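Local coordinates for iron-sulfur cluster assembly protein CyaY (PDB 4LK8), which is probably involved in iron-sulfur cluster assembly, possibly as a regulator of it, and belongs to the iron-binding frataxin family, at residues Glu19-Ser24 with Glu99-Thr104; Asn33-Thr38 with Ile48-Gln53; Leu39-His44 with Lys95-Thr100; Asn65-Asp70 with Asp78-Asp83. All coordinates share one frame; numbering follows the deposited sequence.

Contact 1. Residues Glu19-Ser24 with Glu99-Thr104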
# COMPACT_ATOMS: atom_id res chain seq x y z
N GLU A 19 8.92 -6.11 -1.60
CA GLU A 19 10.18 -6.42 -1.02
C GLU A 19 10.11 -6.50 0.51
O GLU A 19 10.74 -7.34 1.05
CB GLU A 19 11.25 -5.42 -1.49
CG GLU A 19 12.64 -5.76 -1.02
CD GLU A 19 12.85 -5.33 0.43
OE1 GLU A 19 12.24 -4.34 0.91
OE2 GLU A 19 13.55 -6.06 1.12
N LYS A 20 9.35 -5.61 1.16
CA LYS A 20 9.31 -5.62 2.64
C LYS A 20 8.55 -6.81 3.13
O LYS A 20 8.95 -7.39 4.12
CB LYS A 20 8.71 -4.32 3.18
CG LYS A 20 9.60 -3.11 2.92
CD LYS A 20 10.80 -3.00 3.80
CE LYS A 20 11.57 -1.74 3.39
NZ LYS A 20 12.69 -1.49 4.28
N ILE A 21 7.50 -7.22 2.43
CA ILE A 21 6.82 -8.47 2.77
C ILE A 21 7.75 -9.68 2.63
O ILE A 21 7.85 -10.51 3.46
CB ILE A 21 5.59 -8.64 1.88
CG1 ILE A 21 4.51 -7.62 2.28
CG2 ILE A 21 5.12 -10.09 1.93
CD1 ILE A 21 3.39 -7.57 1.29
N GLU A 22 8.51 -9.76 1.54
CA GLU A 22 9.46 -10.85 1.36
C GLU A 22 10.53 -10.88 2.43
O GLU A 22 10.83 -11.90 3.01
CB GLU A 22 10.15 -10.74 -0.00
CG GLU A 22 9.23 -11.04 -1.22
CD GLU A 22 8.74 -12.47 -1.33
OE1 GLU A 22 9.23 -13.36 -0.58
OE2 GLU A 22 7.86 -12.71 -2.18
N GLU A 23 11.08 -9.71 2.70
CA GLU A 23 12.13 -9.51 3.70
C GLU A 23 11.68 -10.08 5.03
O GLU A 23 12.41 -10.80 5.72
CB GLU A 23 12.33 -8.01 3.82
CG GLU A 23 13.61 -7.46 4.35
CD GLU A 23 13.52 -5.93 4.53
OE1 GLU A 23 13.18 -5.51 5.66
OE2 GLU A 23 13.73 -5.14 3.56
N SER A 24 10.48 -9.66 5.41
CA SER A 24 9.92 -10.04 6.74
C SER A 24 9.61 -11.53 6.83
O SER A 24 9.48 -12.07 7.91
CB SER A 24 8.66 -9.20 7.03
OG SER A 24 7.54 -9.61 6.26
N GLU A 99 1.00 -10.43 12.35
CA GLU A 99 2.40 -10.43 11.94
C GLU A 99 2.81 -8.96 11.68
O GLU A 99 2.00 -8.08 11.39
CB GLU A 99 2.64 -11.36 10.74
CG GLU A 99 2.29 -12.84 11.15
CD GLU A 99 2.47 -13.86 10.03
OE1 GLU A 99 2.74 -13.48 8.90
OE2 GLU A 99 2.26 -15.07 10.27
N THR A 100 4.07 -8.70 11.93
CA THR A 100 4.63 -7.39 11.75
C THR A 100 5.42 -7.28 10.43
O THR A 100 6.28 -8.10 10.07
CB THR A 100 5.49 -7.06 12.98
OG1 THR A 100 4.64 -6.96 14.14
CG2 THR A 100 6.26 -5.77 12.76
N VAL A 101 5.02 -6.30 9.65
CA VAL A 101 5.79 -5.88 8.47
C VAL A 101 6.09 -4.39 8.61
O VAL A 101 5.17 -3.60 8.53
CB VAL A 101 5.03 -6.14 7.13
CG1 VAL A 101 5.86 -5.68 5.92
CG2 VAL A 101 4.68 -7.61 7.00
N ASP A 102 7.37 -4.01 8.73
CA ASP A 102 7.79 -2.59 8.84
C ASP A 102 8.24 -2.18 7.45
O ASP A 102 9.15 -2.78 6.87
CB ASP A 102 8.91 -2.42 9.87
CG ASP A 102 9.35 -0.99 10.06
OD1 ASP A 102 8.88 -0.10 9.34
OD2 ASP A 102 10.12 -0.74 10.97
N PHE A 103 7.53 -1.22 6.86
CA PHE A 103 7.82 -0.75 5.51
C PHE A 103 8.69 0.49 5.49
O PHE A 103 9.22 0.84 4.44
CB PHE A 103 6.52 -0.41 4.81
CG PHE A 103 5.61 -1.56 4.61
CD1 PHE A 103 5.79 -2.40 3.52
CD2 PHE A 103 4.54 -1.75 5.44
CE1 PHE A 103 4.96 -3.46 3.28
CE2 PHE A 103 3.68 -2.85 5.24
CZ PHE A 103 3.89 -3.71 4.14
N THR A 104 8.83 1.15 6.64
CA THR A 104 9.51 2.43 6.66
C THR A 104 10.98 2.34 6.95
O THR A 104 11.79 3.16 6.46
CB THR A 104 8.86 3.39 7.67
OG1 THR A 104 8.95 2.84 8.98
CG2 THR A 104 7.39 3.59 7.31
O HOH W 1 9.73 -5.15 6.48
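Lys20 and Ile21, near the C-terminal end of helix 3-24, pack against Val101 and Phe103 of the chain tail in a largely apolar contact that has no direct hydrogen bond across it. The tail follows helix 85-97 without regular secondary structure and runs alongside the first helix. The side chains of Lys20 and Phe103 pass each other running in contrary senses. The lysine places its CB 3.5 Å from Phe103 CD1, then bends at chi2 (-76°) and carries its aliphatic chain along the tail backbone, where Lys20 CD lies 3.5 Å from Asp102 O. Its ammonium group continues past Phe103 to the carbonyl of Glu105, so one residue gives both an apolar and a polar grip on the chain end. Val101 turns its two methyls to different partners. CG1 is 4.3 Å from Ile21 CG1 and also sits over one face of the Phe103 ring, toward its rim, while CG2 lies 3.6 Å from Ser24 OG. That hydroxyl donates to Ile21 O within the helix (3.0 Å) and is also bonded to the backbone N of Ala26. A water sits between the backbone carbonyls of Lys20 and Asp102; its link to Lys20 O is weak and its approach to Asp102 O doubtfully short. At Asp102 the tail makes an Asx turn, Thr104 N donating to Asp102 OD1 at 3.0 Å. Phe103 reaches on to Leu86, Leu89 and Ile93 of helix 85-97, and Ile21 to Val28 and Tyr30 of strand 28-33, which places the tail between the two helices with the first strand close by.

Contact 2. Residues Asn33-Thr38 with Ile48-Gln53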
# COMPACT_ATOMS: atom_id res chain seq x y z
N ASN A 33 -1.89 -7.16 -10.21
CA ASN A 33 -2.63 -7.32 -11.47
C ASN A 33 -2.86 -5.94 -12.07
O ASN A 33 -3.90 -5.31 -11.84
CB ASN A 33 -3.98 -8.03 -11.30
CG ASN A 33 -4.64 -8.32 -12.65
OD1 ASN A 33 -3.95 -8.39 -13.68
ND2 ASN A 33 -5.94 -8.44 -12.67
N GLY A 34 -1.85 -5.46 -12.80
CA GLY A 34 -1.85 -4.13 -13.37
C GLY A 34 -1.86 -3.08 -12.31
O GLY A 34 -0.99 -3.06 -11.45
N SER A 35 -2.87 -2.21 -12.32
CA SER A 35 -2.96 -1.13 -11.35
C SER A 35 -3.13 -1.63 -9.90
O SER A 35 -2.91 -0.88 -8.96
CB SER A 35 -4.11 -0.14 -11.73
OG SER A 35 -5.41 -0.62 -11.43
N LEU A 36 -3.58 -2.86 -9.77
CA LEU A 36 -3.96 -3.44 -8.50
C LEU A 36 -2.86 -4.17 -7.78
O LEU A 36 -2.13 -4.90 -8.40
CB LEU A 36 -5.07 -4.45 -8.71
CG LEU A 36 -6.49 -3.95 -8.78
CD1 LEU A 36 -7.28 -5.22 -8.91
CD2 LEU A 36 -6.88 -3.16 -7.54
N LEU A 37 -2.76 -3.99 -6.46
CA LEU A 37 -1.90 -4.83 -5.65
C LEU A 37 -2.78 -5.36 -4.51
O LEU A 37 -3.26 -4.56 -3.73
CB LEU A 37 -0.72 -4.07 -5.11
CG LEU A 37 0.20 -4.78 -4.13
CD1 LEU A 37 0.78 -6.03 -4.79
CD2 LEU A 37 1.32 -3.90 -3.59
N THR A 38 -3.05 -6.66 -4.50
CA THR A 38 -3.91 -7.27 -3.49
C THR A 38 -3.05 -8.04 -2.49
O THR A 38 -2.21 -8.83 -2.89
CB THR A 38 -4.92 -8.20 -4.14
OG1 THR A 38 -5.72 -7.48 -5.09
CG2 THR A 38 -5.87 -8.86 -3.13
N ILE A 48 -6.70 -4.11 -0.41
CA ILE A 48 -6.65 -3.87 -1.84
C ILE A 48 -6.07 -2.46 -2.11
O ILE A 48 -6.67 -1.48 -1.71
CB ILE A 48 -7.98 -3.92 -2.55
CG1 ILE A 48 -8.85 -5.08 -2.06
CG2 ILE A 48 -7.70 -4.01 -4.09
CD1 ILE A 48 -8.29 -6.44 -2.39
N ILE A 49 -4.94 -2.42 -2.82
CA ILE A 49 -4.19 -1.16 -3.20
C ILE A 49 -4.42 -0.95 -4.72
O ILE A 49 -4.37 -1.90 -5.52
CB ILE A 49 -2.75 -1.28 -2.85
CG1 ILE A 49 -2.59 -1.54 -1.34
CG2 ILE A 49 -2.00 -0.06 -3.24
CD1 ILE A 49 -1.30 -2.10 -0.97
N ASN A 50 -4.76 0.28 -5.08
CA ASN A 50 -5.06 0.60 -6.48
C ASN A 50 -4.39 1.94 -6.81
O ASN A 50 -4.29 2.86 -6.00
CB ASN A 50 -6.57 0.68 -6.72
CG ASN A 50 -6.95 0.39 -8.19
OD1 ASN A 50 -6.07 0.19 -9.04
ND2 ASN A 50 -8.26 0.27 -8.45
N ARG A 51 -3.88 1.99 -8.03
CA ARG A 51 -3.35 3.21 -8.61
C ARG A 51 -4.41 3.81 -9.47
O ARG A 51 -4.99 3.13 -10.36
CB ARG A 51 -2.11 2.87 -9.38
CG ARG A 51 -0.99 2.45 -8.54
CD ARG A 51 -0.06 1.46 -9.26
NE ARG A 51 0.62 2.00 -10.42
CZ ARG A 51 1.85 1.63 -10.78
NH1 ARG A 51 2.42 2.19 -11.84
NH2 ARG A 51 2.53 0.73 -10.06
N GLN A 52 -4.62 5.10 -9.26
CA GLN A 52 -5.51 5.89 -10.06
C GLN A 52 -4.67 6.88 -10.84
O GLN A 52 -4.48 8.02 -10.39
CB GLN A 52 -6.53 6.59 -9.19
CG GLN A 52 -7.47 5.61 -8.41
CD GLN A 52 -8.36 4.78 -9.32
OE1 GLN A 52 -8.62 5.15 -10.46
NE2 GLN A 52 -8.85 3.67 -8.80
N GLN A 53 -4.16 6.44 -11.99
CA GLN A 53 -3.17 7.22 -12.76
C GLN A 53 -3.59 8.61 -13.14
O GLN A 53 -2.77 9.50 -13.02
CB GLN A 53 -2.75 6.49 -14.04
CG GLN A 53 -1.48 7.09 -14.64
CD GLN A 53 -0.95 6.29 -15.82
OE1 GLN A 53 -0.71 5.09 -15.72
NE2 GLN A 53 -0.84 6.95 -16.96
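Leu37 and Ile49 form the regular backbone pairing of this contact, an antiparallel hydrogen-bonded pair with bonds in both directions. Leu37 N donates to Ile49 O at 2.8 Å and nearly straight (169°), and Ile49 N returns a bond to Leu37 O at 2.9 Å. A longer bond, Arg51 N to Ser35 O at 3.2 Å, extends the pairing toward the turn, and Leu36 CA adds a CA-H...O contact to Ile49 O. The apolar contacts divide between the two faces of the sheet. On one, the side chains of Leu37 and Ile49 run abreast, with Leu37 CD2 4.1 Å from Ile49 CD1; both reach Tyr14 of helix 3-24. On the other, Ile48 straddles two neighbours: its CG2 is 3.6 Å from Leu36 CD2, and its CD1 is 3.5 Å from Thr38 CG2. The threonine methyl is directed there by a chi1 of -58°, which sets CG2 anti to the backbone N. Leu36 CD2 also packs beside the Asn50 side chain. Among the polar side chains, Arg51 draws its CD past Ser35 O, then bends at chi3 (64°) toward the first helix, where it makes a salt bridge with Asp11 and a cation-pi contact with Tyr14. The Tyr14 hydroxyl is hydrogen-bonded to Ser35 O, so that carbonyl serves both helix and sheet. A type II' turn from Asn33 to Leu36, with Gly34 at positive phi, leads in from strand 28-33. Strands 36-41 and 46-52 form an antiparallel beta hairpin, part of the sheet that packs against the helices in the frataxin fold.

Contact 3. Residues Leu39-His44 with Lys95-Thr100. With CO (cobalt (II) ion), chain C.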
# COMPACT_ATOMS: atom_id res chain seq x y z
N LEU A 39 -3.28 -7.77 -1.21
CA LEU A 39 -2.60 -8.49 -0.15
C LEU A 39 -3.61 -9.43 0.50
O LEU A 39 -4.73 -9.02 0.77
CB LEU A 39 -2.07 -7.55 0.89
CG LEU A 39 -1.15 -6.44 0.36
CD1 LEU A 39 -0.63 -5.64 1.51
CD2 LEU A 39 -0.05 -6.96 -0.51
N GLU A 40 -3.22 -10.68 0.71
CA GLU A 40 -4.13 -11.67 1.24
C GLU A 40 -3.51 -12.30 2.45
O GLU A 40 -2.35 -12.70 2.43
CB GLU A 40 -4.47 -12.73 0.22
CG GLU A 40 -5.43 -13.77 0.89
CD GLU A 40 -6.12 -14.79 -0.03
OE1 GLU A 40 -5.95 -14.78 -1.27
OE2 GLU A 40 -6.85 -15.64 0.55
N PHE A 41 -4.33 -12.43 3.49
CA PHE A 41 -3.88 -12.96 4.75
C PHE A 41 -4.37 -14.40 4.88
O PHE A 41 -5.26 -14.85 4.17
CB PHE A 41 -4.37 -12.04 5.87
CG PHE A 41 -3.92 -10.59 5.67
CD1 PHE A 41 -2.62 -10.21 5.92
CD2 PHE A 41 -4.80 -9.63 5.22
CE1 PHE A 41 -2.20 -8.92 5.73
CE2 PHE A 41 -4.39 -8.31 5.02
CZ PHE A 41 -3.10 -7.95 5.29
N GLU A 42 -3.74 -15.13 5.78
CA GLU A 42 -4.13 -16.51 5.99
C GLU A 42 -5.57 -16.67 6.38
O GLU A 42 -6.19 -17.70 6.04
CB GLU A 42 -3.23 -17.16 7.02
CG GLU A 42 -1.89 -17.49 6.45
CD GLU A 42 -1.10 -18.25 7.47
OE1 GLU A 42 -0.23 -17.64 8.12
OE2 GLU A 42 -1.40 -19.45 7.63
N ASN A 43 -6.12 -15.67 7.08
CA ASN A 43 -7.52 -15.72 7.45
C ASN A 43 -8.50 -15.37 6.35
O ASN A 43 -9.69 -15.17 6.63
CB ASN A 43 -7.79 -14.82 8.69
CG ASN A 43 -7.66 -13.35 8.42
OD1 ASN A 43 -7.45 -12.90 7.29
ND2 ASN A 43 -7.79 -12.57 9.48
N HIS A 44 -7.99 -15.27 5.12
CA HIS A 44 -8.71 -15.00 3.87
C HIS A 44 -9.21 -13.55 3.75
O HIS A 44 -9.97 -13.24 2.84
CB HIS A 44 -9.86 -15.99 3.69
CG HIS A 44 -9.44 -17.43 3.63
ND1 HIS A 44 -10.35 -18.47 3.67
CD2 HIS A 44 -8.22 -18.01 3.48
CE1 HIS A 44 -9.71 -19.62 3.60
NE2 HIS A 44 -8.41 -19.37 3.46
N LYS A 95 -3.22 -5.95 12.31
CA LYS A 95 -4.55 -6.37 12.75
C LYS A 95 -5.09 -7.66 12.11
O LYS A 95 -5.70 -8.47 12.80
CB LYS A 95 -5.49 -5.22 12.50
CG LYS A 95 -5.13 -4.03 13.36
CD LYS A 95 -6.08 -2.86 13.24
CE LYS A 95 -5.87 -1.84 14.39
NZ LYS A 95 -4.94 -0.67 14.14
N GLN A 96 -4.81 -7.88 10.84
CA GLN A 96 -5.41 -8.96 10.06
C GLN A 96 -4.58 -10.21 10.03
O GLN A 96 -5.07 -11.25 9.56
CB GLN A 96 -5.72 -8.53 8.60
CG GLN A 96 -6.74 -7.34 8.52
CD GLN A 96 -7.18 -6.85 7.09
OE1 GLN A 96 -7.42 -5.66 6.89
NE2 GLN A 96 -7.31 -7.76 6.14
N SER A 97 -3.34 -10.13 10.50
CA SER A 97 -2.45 -11.29 10.48
C SER A 97 -1.70 -11.53 11.78
O SER A 97 -1.10 -12.61 11.93
CB SER A 97 -1.43 -11.15 9.38
OG SER A 97 -0.41 -10.25 9.78
N LYS A 98 -1.70 -10.54 12.67
CA LYS A 98 -0.88 -10.53 13.89
C LYS A 98 0.62 -10.67 13.61
O LYS A 98 1.39 -11.02 14.51
CB LYS A 98 -1.35 -11.62 14.84
CG LYS A 98 -2.84 -11.48 15.15
CD LYS A 98 -3.14 -10.07 15.70
CE LYS A 98 -4.60 -9.86 16.05
NZ LYS A 98 -4.66 -8.53 16.73
N GLU A 99 1.00 -10.43 12.35
CA GLU A 99 2.40 -10.43 11.94
C GLU A 99 2.81 -8.96 11.68
O GLU A 99 2.00 -8.08 11.39
CB GLU A 99 2.64 -11.36 10.74
CG GLU A 99 2.29 -12.84 11.15
CD GLU A 99 2.47 -13.86 10.03
OE1 GLU A 99 2.74 -13.48 8.90
OE2 GLU A 99 2.26 -15.07 10.27
N THR A 100 4.07 -8.70 11.93
CA THR A 100 4.63 -7.39 11.75
C THR A 100 5.42 -7.28 10.43
O THR A 100 6.28 -8.10 10.07
CB THR A 100 5.49 -7.06 12.98
OG1 THR A 100 4.64 -6.96 14.14
CG2 THR A 100 6.26 -5.77 12.76
CO CO C . -7.02 -21.28 3.19
O HOH W 2 -4.63 -14.00 8.88
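Phe41 and Gln96 run nearly perpendicular to each other, the aromatic ring lying under the start of the glutamine side chain. Gln96 CB stands over one face of the Phe41 ring in a CH-pi contact, 3.9 Å from the centroid and 20° off the ring normal. From there the glutamine runs out extended (chi2 -178°), carrying its amide past the ring so that NE2 comes 3.2 Å from Phe41 CE2. Ring and amide planes are 64° apart, so the two groups do not stack; the amide is instead turned to Thr45, whose hydroxyl it meets in a hydrogen bond. Ser97 CB approaches the Phe41 ring obliquely at CD1. Its hydroxyl accepts from Glu99 N at 2.9 Å in an ST turn at the end of the helix, where Lys98 takes positive phi. Asn43, in the type I turn from Phe41 to His44, has ND2 3.0 Å from Gln96 O, at too poor an angle for a hydrogen bond; its OD1 is hydrogen-bonded to the same Thr45 hydroxyl. Water makes the link instead, accepting from Asn43 N at 2.9 Å and donating to Gln96 O. Farther out, Glu42 OE1 lies 4.2 Å from Glu99 OE2. On the far side of the turn, His44 NE2 binds a cobalt ion at 2.4 Å. An apolar centre thus joins strand 36-41 to helix 85-97 beneath a water-linked rim. The Glu42 and Glu99 carboxylates, with Asp27 near Glu42, probably give this edge some negative character and may raise the proton affinity of one of them, though the bond from Asp27 N to Glu99 OE1 would favour the Glu99 anion.

Contact 4. Residues Asn65-Asp70 with Asp78-Asp83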
# COMPACT_ATOMS: atom_id res chain seq x y z
N ASN A 65 -13.07 0.89 5.15
CA ASN A 65 -12.94 2.21 4.54
C ASN A 65 -11.97 2.23 3.37
O ASN A 65 -11.12 1.37 3.22
CB ASN A 65 -12.42 3.24 5.55
CG ASN A 65 -13.47 3.77 6.48
OD1 ASN A 65 -14.58 3.26 6.56
ND2 ASN A 65 -13.10 4.81 7.22
N GLY A 66 -12.16 3.24 2.54
CA GLY A 66 -11.23 3.60 1.47
C GLY A 66 -10.38 4.79 1.92
O GLY A 66 -10.82 5.64 2.68
N HIS A 67 -9.15 4.83 1.46
CA HIS A 67 -8.16 5.90 1.78
C HIS A 67 -7.48 6.27 0.49
O HIS A 67 -7.12 5.40 -0.27
CB HIS A 67 -7.10 5.45 2.79
CG HIS A 67 -7.68 4.92 4.07
ND1 HIS A 67 -7.76 5.67 5.22
CD2 HIS A 67 -8.28 3.74 4.36
CE1 HIS A 67 -8.33 4.96 6.18
NE2 HIS A 67 -8.69 3.79 5.67
N HIS A 68 -7.33 7.58 0.26
CA HIS A 68 -6.71 8.11 -0.97
C HIS A 68 -5.44 8.89 -0.59
O HIS A 68 -5.51 9.80 0.26
CB HIS A 68 -7.62 9.07 -1.74
CG HIS A 68 -8.96 8.52 -2.15
ND1 HIS A 68 -9.27 7.18 -2.10
CD2 HIS A 68 -10.04 9.14 -2.69
CE1 HIS A 68 -10.50 7.00 -2.53
NE2 HIS A 68 -11.00 8.17 -2.89
N TYR A 69 -4.33 8.55 -1.23
CA TYR A 69 -3.02 9.11 -0.88
C TYR A 69 -2.42 9.94 -2.04
O TYR A 69 -2.46 9.49 -3.19
CB TYR A 69 -2.05 8.00 -0.48
CG TYR A 69 -2.54 7.16 0.68
CD1 TYR A 69 -3.39 6.06 0.46
CD2 TYR A 69 -2.21 7.47 1.99
CE1 TYR A 69 -3.83 5.30 1.52
CE2 TYR A 69 -2.67 6.74 3.05
CZ TYR A 69 -3.46 5.62 2.80
OH TYR A 69 -3.91 4.85 3.85
N ASP A 70 -1.93 11.16 -1.73
CA ASP A 70 -1.06 11.98 -2.63
C ASP A 70 0.42 11.85 -2.25
O ASP A 70 0.74 11.59 -1.11
CB ASP A 70 -1.39 13.44 -2.54
CG ASP A 70 -2.79 13.71 -2.84
OD1 ASP A 70 -3.21 13.48 -3.99
OD2 ASP A 70 -3.48 14.10 -1.89
N ASP A 78 -2.29 10.54 3.30
CA ASP A 78 -3.71 10.44 3.16
C ASP A 78 -4.33 11.82 3.00
O ASP A 78 -4.04 12.68 3.80
CB ASP A 78 -4.25 9.71 4.41
CG ASP A 78 -5.74 9.39 4.33
OD1 ASP A 78 -6.57 10.28 4.26
OD2 ASP A 78 -6.10 8.21 4.40
N ASP A 79 -5.17 12.04 1.98
CA ASP A 79 -5.67 13.39 1.70
C ASP A 79 -6.82 13.88 2.57
O ASP A 79 -7.28 15.01 2.38
CB ASP A 79 -6.03 13.50 0.21
CG ASP A 79 -7.26 12.71 -0.18
OD1 ASP A 79 -7.89 12.08 0.70
OD2 ASP A 79 -7.57 12.70 -1.40
N ARG A 80 -7.26 13.08 3.54
CA ARG A 80 -8.24 13.55 4.52
C ARG A 80 -7.62 13.58 5.94
O ARG A 80 -7.82 14.52 6.68
CB ARG A 80 -9.52 12.67 4.45
CG ARG A 80 -9.24 11.20 4.48
CD ARG A 80 -10.48 10.25 4.29
NE ARG A 80 -10.12 8.86 4.57
CZ ARG A 80 -10.98 7.85 4.72
NH1 ARG A 80 -12.30 8.01 4.62
NH2 ARG A 80 -10.50 6.66 4.99
N SER A 81 -6.82 12.57 6.29
CA SER A 81 -6.29 12.44 7.65
C SER A 81 -4.85 12.95 7.79
O SER A 81 -4.42 13.29 8.88
CB SER A 81 -6.32 10.98 8.09
OG SER A 81 -5.31 10.22 7.43
N GLY A 82 -4.11 12.99 6.68
CA GLY A 82 -2.69 13.33 6.69
C GLY A 82 -1.77 12.19 7.13
O GLY A 82 -0.57 12.37 7.22
N ASP A 83 -2.34 11.02 7.42
CA ASP A 83 -1.54 9.85 7.78
C ASP A 83 -0.63 9.36 6.64
O ASP A 83 -1.01 9.41 5.48
CB ASP A 83 -2.45 8.69 8.20
CG ASP A 83 -3.02 8.85 9.61
OD1 ASP A 83 -2.56 9.72 10.39
OD2 ASP A 83 -3.97 8.09 9.92
O HOH W 3 -8.27 9.68 2.06
O HOH W 4 -4.54 6.51 5.90
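Asp78 OD2 is gripped by two donors. His67 ND1 approaches nearly along the C-O axis of the carboxylate at 3.1 Å, with the acceptor in the plane of the imidazole, and a water donates to the same oxygen at 2.8 Å. That water also lies 2.7 Å from Tyr69 OH, so it couples the phenol to the acid. The ring and carboxylate planes of His67 and Asp78 are steeply inclined, and a chi1 of -174° swings the Asp78 carboxylate toward the histidine. Tyr69 and Asp78 form an antiparallel non-hydrogen-bonded pair, their side chains crossing with Tyr69 CE2 3.6 Å from Asp78 CB. Next to them, Asp79 N donates to His68 O at 2.8 Å and 165°. A second water accepts from His68 N at 2.9 Å and lies against Asp79 OD1. Asp70 OD2 touches Asp79 CB, while Asp70 OD1 is hydrogen-bonded to Gln57. The contact joins strand 66-72 to the loop between strand 75-78 and helix 85-97; His68 stacks on Trp59 of strand 57-61, while on the helix the His67 ring meets Phe88 with planes at about 45° and Tyr69 meets Phe85 edge-to-face.

From the N terminus, helix 3-24 supplies the first half of contact 1, whose other half arrives only with the chain tail, so the loop it closes takes in the whole sheet and helix 85-97. Contact 2 closes the short hairpin 36-41/46-52 within that loop. Contact 3 starts where the first segment of contact 2 stops and ends at 95-100; the segments of these two contacts alternate and so cross. Contact 4 closes another short loop at the far edge of the sheet, within the spans of contacts 1 and 3. Contacts 1 and 3 share Glu99 and Thr100 and touch through Ile21 and Leu39, linking both helices, the tail and strand 36-41.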